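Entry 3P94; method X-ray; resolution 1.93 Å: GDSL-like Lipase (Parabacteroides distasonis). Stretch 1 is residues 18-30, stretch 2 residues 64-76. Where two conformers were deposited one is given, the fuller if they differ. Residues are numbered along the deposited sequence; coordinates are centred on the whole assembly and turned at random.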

# COMPACT_ATOMS: atom_id res chain seq x y z
N THR A 18 -20.99 -7.43 0.77
CA THR A 18 -21.44 -7.81 -0.57
C THR A 18 -20.29 -8.27 -1.47
O THR A 18 -20.51 -8.60 -2.64
CB THR A 18 -22.27 -6.69 -1.22
OG1 THR A 18 -21.54 -5.47 -1.21
CG2 THR A 18 -23.64 -6.53 -0.56
N VAL A 19 -19.06 -8.36 -0.92
CA VAL A 19 -17.91 -8.90 -1.62
C VAL A 19 -18.10 -10.42 -1.70
O VAL A 19 -18.45 -11.04 -0.70
CB VAL A 19 -16.57 -8.51 -0.91
CG1 VAL A 19 -15.39 -9.34 -1.44
CG2 VAL A 19 -16.28 -7.02 -1.07
N LYS A 20 -17.89 -11.01 -2.90
CA LYS A 20 -17.98 -12.47 -3.05
C LYS A 20 -16.75 -13.08 -2.37
O LYS A 20 -15.62 -12.68 -2.66
CB LYS A 20 -18.10 -12.89 -4.53
CG LYS A 20 -18.20 -14.40 -4.74
N VAL A 21 -16.98 -14.00 -1.41
CA VAL A 21 -15.91 -14.64 -0.64
C VAL A 21 -15.93 -16.17 -0.91
O VAL A 21 -17.00 -16.77 -0.82
CB VAL A 21 -16.03 -14.29 0.87
CG1 VAL A 21 -15.08 -15.11 1.74
CG2 VAL A 21 -15.84 -12.79 1.12
N PRO A 22 -14.78 -16.82 -1.25
CA PRO A 22 -13.42 -16.26 -1.39
C PRO A 22 -13.29 -15.28 -2.56
O PRO A 22 -13.96 -15.43 -3.59
CB PRO A 22 -12.55 -17.51 -1.59
CG PRO A 22 -13.47 -18.54 -2.15
CD PRO A 22 -14.79 -18.27 -1.49
N SER A 23 -12.47 -14.25 -2.37
CA SER A 23 -12.22 -13.19 -3.34
C SER A 23 -10.92 -13.44 -4.11
O SER A 23 -10.26 -14.46 -3.87
CB SER A 23 -12.19 -11.83 -2.65
OG SER A 23 -11.21 -11.76 -1.63
N ASN A 24 -10.57 -12.54 -5.03
CA ASN A 24 -9.40 -12.70 -5.88
C ASN A 24 -8.17 -12.00 -5.27
O ASN A 24 -7.34 -12.67 -4.63
CB ASN A 24 -9.71 -12.18 -7.29
CG ASN A 24 -8.58 -12.26 -8.28
OD1 ASN A 24 -7.77 -13.18 -8.27
ND2 ASN A 24 -8.49 -11.29 -9.16
N VAL A 25 -8.04 -10.68 -5.45
CA VAL A 25 -6.92 -9.89 -4.94
C VAL A 25 -7.45 -8.66 -4.24
O VAL A 25 -8.27 -7.93 -4.80
CB VAL A 25 -5.90 -9.48 -6.06
CG1 VAL A 25 -4.76 -8.65 -5.49
CG2 VAL A 25 -5.36 -10.69 -6.83
N VAL A 26 -6.95 -8.41 -3.03
CA VAL A 26 -7.31 -7.25 -2.25
C VAL A 26 -6.12 -6.27 -2.29
O VAL A 26 -4.98 -6.69 -2.11
CB VAL A 26 -7.70 -7.66 -0.80
CG1 VAL A 26 -7.74 -6.45 0.14
CG2 VAL A 26 -9.03 -8.41 -0.79
N PHE A 27 -6.39 -4.99 -2.56
CA PHE A 27 -5.38 -3.94 -2.54
C PHE A 27 -5.49 -3.22 -1.20
O PHE A 27 -6.49 -2.53 -0.95
CB PHE A 27 -5.54 -2.96 -3.72
CG PHE A 27 -4.91 -3.41 -5.03
CD1 PHE A 27 -5.32 -4.58 -5.65
CD2 PHE A 27 -3.93 -2.63 -5.66
CE1 PHE A 27 -4.73 -4.99 -6.85
CE2 PHE A 27 -3.37 -3.03 -6.86
CZ PHE A 27 -3.78 -4.20 -7.46
N MSE A 28 -4.50 -3.44 -0.33
CA MSE A 28 -4.41 -2.83 1.00
C MSE A 28 -3.48 -1.62 0.89
O MSE A 28 -2.38 -1.72 0.34
CB MSE A 28 -3.91 -3.91 2.01
CG MSE A 28 -3.62 -3.42 3.42
SE MSE A 28 -5.10 -2.39 4.22
CE MSE A 28 -6.51 -3.52 3.95
N GLY A 29 -3.95 -0.47 1.36
CA GLY A 29 -3.14 0.73 1.29
C GLY A 29 -3.68 1.98 1.94
O GLY A 29 -4.67 1.98 2.68
N ASN A 30 -2.99 3.06 1.64
CA ASN A 30 -3.22 4.41 2.15
C ASN A 30 -3.88 5.30 1.07
O ASN A 30 -4.68 4.80 0.27
CB ASN A 30 -1.89 4.99 2.63
CG ASN A 30 -0.75 4.90 1.63
OD1 ASN A 30 -0.89 5.12 0.41
ND2 ASN A 30 0.43 4.60 2.14
N VAL A 64 -4.24 -3.40 12.23
CA VAL A 64 -5.47 -3.59 13.02
C VAL A 64 -6.69 -3.85 12.09
O VAL A 64 -7.50 -4.73 12.37
CB VAL A 64 -5.68 -2.39 13.99
CG1 VAL A 64 -7.09 -2.41 14.60
CG2 VAL A 64 -4.62 -2.41 15.09
N ARG A 65 -6.79 -3.12 10.97
CA ARG A 65 -7.87 -3.24 9.98
C ARG A 65 -7.74 -4.52 9.10
O ARG A 65 -8.72 -4.94 8.47
CB ARG A 65 -7.81 -1.99 9.07
CG ARG A 65 -8.96 -1.84 8.12
CD ARG A 65 -9.05 -0.45 7.57
NE ARG A 65 -7.88 0.01 6.81
CZ ARG A 65 -7.69 -0.16 5.51
NH1 ARG A 65 -8.53 -0.92 4.81
NH2 ARG A 65 -6.66 0.41 4.90
N PHE A 66 -6.53 -5.12 9.06
CA PHE A 66 -6.16 -6.27 8.23
C PHE A 66 -7.12 -7.44 8.32
O PHE A 66 -7.42 -8.05 7.30
CB PHE A 66 -4.74 -6.76 8.60
CG PHE A 66 -4.02 -7.46 7.47
CD1 PHE A 66 -3.47 -6.73 6.41
CD2 PHE A 66 -3.86 -8.83 7.47
CE1 PHE A 66 -2.80 -7.37 5.37
CE2 PHE A 66 -3.19 -9.48 6.43
CZ PHE A 66 -2.66 -8.74 5.39
N ARG A 67 -7.60 -7.78 9.53
CA ARG A 67 -8.51 -8.91 9.71
C ARG A 67 -9.86 -8.70 8.96
O ARG A 67 -10.30 -9.60 8.26
CB ARG A 67 -8.73 -9.19 11.21
CG ARG A 67 -9.69 -10.33 11.51
CD ARG A 67 -9.42 -10.97 12.87
NE ARG A 67 -8.03 -11.43 12.97
CZ ARG A 67 -7.57 -12.57 12.47
NH1 ARG A 67 -8.39 -13.42 11.88
NH2 ARG A 67 -6.28 -12.87 12.57
N GLN A 68 -10.48 -7.51 9.09
CA GLN A 68 -11.78 -7.21 8.46
C GLN A 68 -11.66 -7.00 6.95
O GLN A 68 -12.48 -7.51 6.19
CB GLN A 68 -12.40 -5.96 9.11
CG GLN A 68 -13.77 -5.56 8.50
CD GLN A 68 -14.27 -4.21 8.93
OE1 GLN A 68 -15.01 -4.10 9.91
NE2 GLN A 68 -13.94 -3.17 8.16
N ASP A 69 -10.68 -6.21 6.53
CA ASP A 69 -10.55 -5.83 5.13
C ASP A 69 -9.69 -6.74 4.27
O ASP A 69 -9.67 -6.53 3.06
CB ASP A 69 -10.09 -4.37 5.06
CG ASP A 69 -11.20 -3.38 5.44
OD1 ASP A 69 -12.36 -3.82 5.65
OD2 ASP A 69 -10.91 -2.17 5.51
N VAL A 70 -9.01 -7.76 4.85
CA VAL A 70 -8.19 -8.68 4.08
C VAL A 70 -8.53 -10.13 4.45
O VAL A 70 -9.08 -10.83 3.62
CB VAL A 70 -6.64 -8.43 4.18
CG1 VAL A 70 -5.86 -9.45 3.36
CG2 VAL A 70 -6.27 -7.02 3.75
N ILE A 71 -8.18 -10.56 5.68
CA ILE A 71 -8.37 -11.96 6.14
C ILE A 71 -9.82 -12.44 5.95
O ILE A 71 -10.03 -13.50 5.35
CB ILE A 71 -7.91 -12.15 7.61
CG1 ILE A 71 -6.40 -11.80 7.78
CG2 ILE A 71 -8.25 -13.58 8.10
CD1 ILE A 71 -5.86 -11.68 9.18
N ASN A 72 -10.81 -11.66 6.43
CA ASN A 72 -12.22 -12.06 6.35
C ASN A 72 -12.77 -12.11 4.91
O ASN A 72 -13.80 -12.75 4.70
CB ASN A 72 -13.08 -11.18 7.23
CG ASN A 72 -12.85 -11.41 8.72
OD1 ASN A 72 -12.19 -12.36 9.14
ND2 ASN A 72 -13.37 -10.52 9.55
N LEU A 73 -12.05 -11.52 3.93
CA LEU A 73 -12.47 -11.57 2.53
C LEU A 73 -11.90 -12.81 1.82
O LEU A 73 -12.24 -13.07 0.68
CB LEU A 73 -12.09 -10.28 1.78
CG LEU A 73 -12.74 -8.97 2.29
CD1 LEU A 73 -12.37 -7.82 1.40
CD2 LEU A 73 -14.27 -9.06 2.37
N LYS A 74 -11.04 -13.59 2.52
CA LYS A 74 -10.37 -14.80 2.03
C LYS A 74 -9.83 -14.64 0.57
O LYS A 74 -10.22 -15.42 -0.31
CB LYS A 74 -11.33 -16.02 2.14
CG LYS A 74 -11.70 -16.37 3.58
CD LYS A 74 -12.76 -17.46 3.62
CE LYS A 74 -12.95 -18.03 5.01
NZ LYS A 74 -13.85 -19.21 4.98
N PRO A 75 -8.97 -13.65 0.26
CA PRO A 75 -8.47 -13.52 -1.11
C PRO A 75 -7.35 -14.50 -1.42
O PRO A 75 -6.74 -15.05 -0.51
CB PRO A 75 -7.95 -12.08 -1.16
CG PRO A 75 -7.45 -11.85 0.22
CD PRO A 75 -8.37 -12.61 1.13
N LYS A 76 -7.04 -14.68 -2.71
CA LYS A 76 -5.91 -15.49 -3.16
C LYS A 76 -4.62 -14.76 -2.80
O LYS A 76 -3.64 -15.38 -2.36
CB LYS A 76 -5.97 -15.72 -4.68
CG LYS A 76 -7.12 -16.62 -5.14
CD LYS A 76 -7.08 -16.82 -6.65
CE LYS A 76 -8.14 -17.79 -7.10
NZ LYS A 76 -7.89 -18.25 -8.48

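The selenium of Met-28, a selenomethionine, lies over one face of the Arg-65 guanidinium, with Met-28 SE 3.3 Å from Arg-65 NH2, so a large polarizable atom packs on a flat cation in a buried setting. Arg-65 NH2 also comes within 3.4 Å of Gly-29 O, which sits near the guanidinium plane. The guanidinium is anchored within its own stretch: Arg-65 NH1 donates to Asp-69 OD2 at 2.8 Å, a salt bridge one helical turn along, and further hydrogen bonds are made elsewhere in the structure. Asp-69 is held in turn by Gln-68, whose NE2 reaches Asp-69 OD1 at 3.0 Å.

Around this charged pair the contact is apolar. Strand 25-29 runs nearly antiparallel to helix 64-71, at 155° and with the axes 9.2 Å apart at closest approach. The alternation of the strand sends Val-26 and Met-28 toward the helix, while Val-25 and Phe-27 point away. With chi1 t and chi2 and chi3 both p, the Met-28 side chain folds so that its methyl CE meets Val-70 CG2 at 3.5 Å and Asp-69 CB at 3.8 Å; Met-28 CG lies 4.5 Å from Phe-66 CD1, at the edge of that ring. Flexible and long, this side chain can touch four helix residues at once, and Met-28 as a whole residue has the largest covered area, 95 Å².

Val-26 uses both methyls. Val-26 CG1 approaches Val-70 CG2 at 3.9 Å and Asp-69 O at 3.5 Å, whereas Val-26 CG2 packs 4.0 Å from Leu-73 CD1 and 3.8 Å from Pro-75 CB. Asp-69 O pays a price for this packing: the contact buries it, and it has no polar partner anywhere in the model. It lies in the stretch where the helix widens into a pi-type turn at 67-71.

Leu-73 continues the apolar layer toward the start of stretch 1. Leu-73 CD2 is 4.0 Å from Val-19 CG1 and 4.2 Å from Val-21 CG2, so two loop valines join Val-26 of the strand in packing against it.

Beyond the helix, polar backbone atoms take over. A type I turn from Ile-71 to Lys-74, with positive phi at Lys-74, brings the carbonyls of Leu-73 and Lys-74 alongside Ser-23. Ser-23 N donates to both Leu-73 O and Lys-74 O, each at 3.3 Å, and Ser-23 OG, with chi1 p, adds a shorter bond to Leu-73 O at 2.8 Å. A small hydroxyl fits here, since Ser-23 OG also lies only 3.3 Å from Pro-75 CB. Pro-75 has no amide hydrogen to give, but its CA makes a CA-H...O contact of 3.4 Å with Ser-23 O. The next amide supplies a donor: Lys-76 N bonds to Asn-24 O at 2.8 Å and weakly to Ser-23 O at 3.4 Å. Pro-22, following a cis peptide bond, places CB 3.4 Å from Lys-74 O. The ends of Lys-74 and Lys-76 lead away from stretch 1, as suits charged amines. Between them the stretches bury 733 Å², both sides summed.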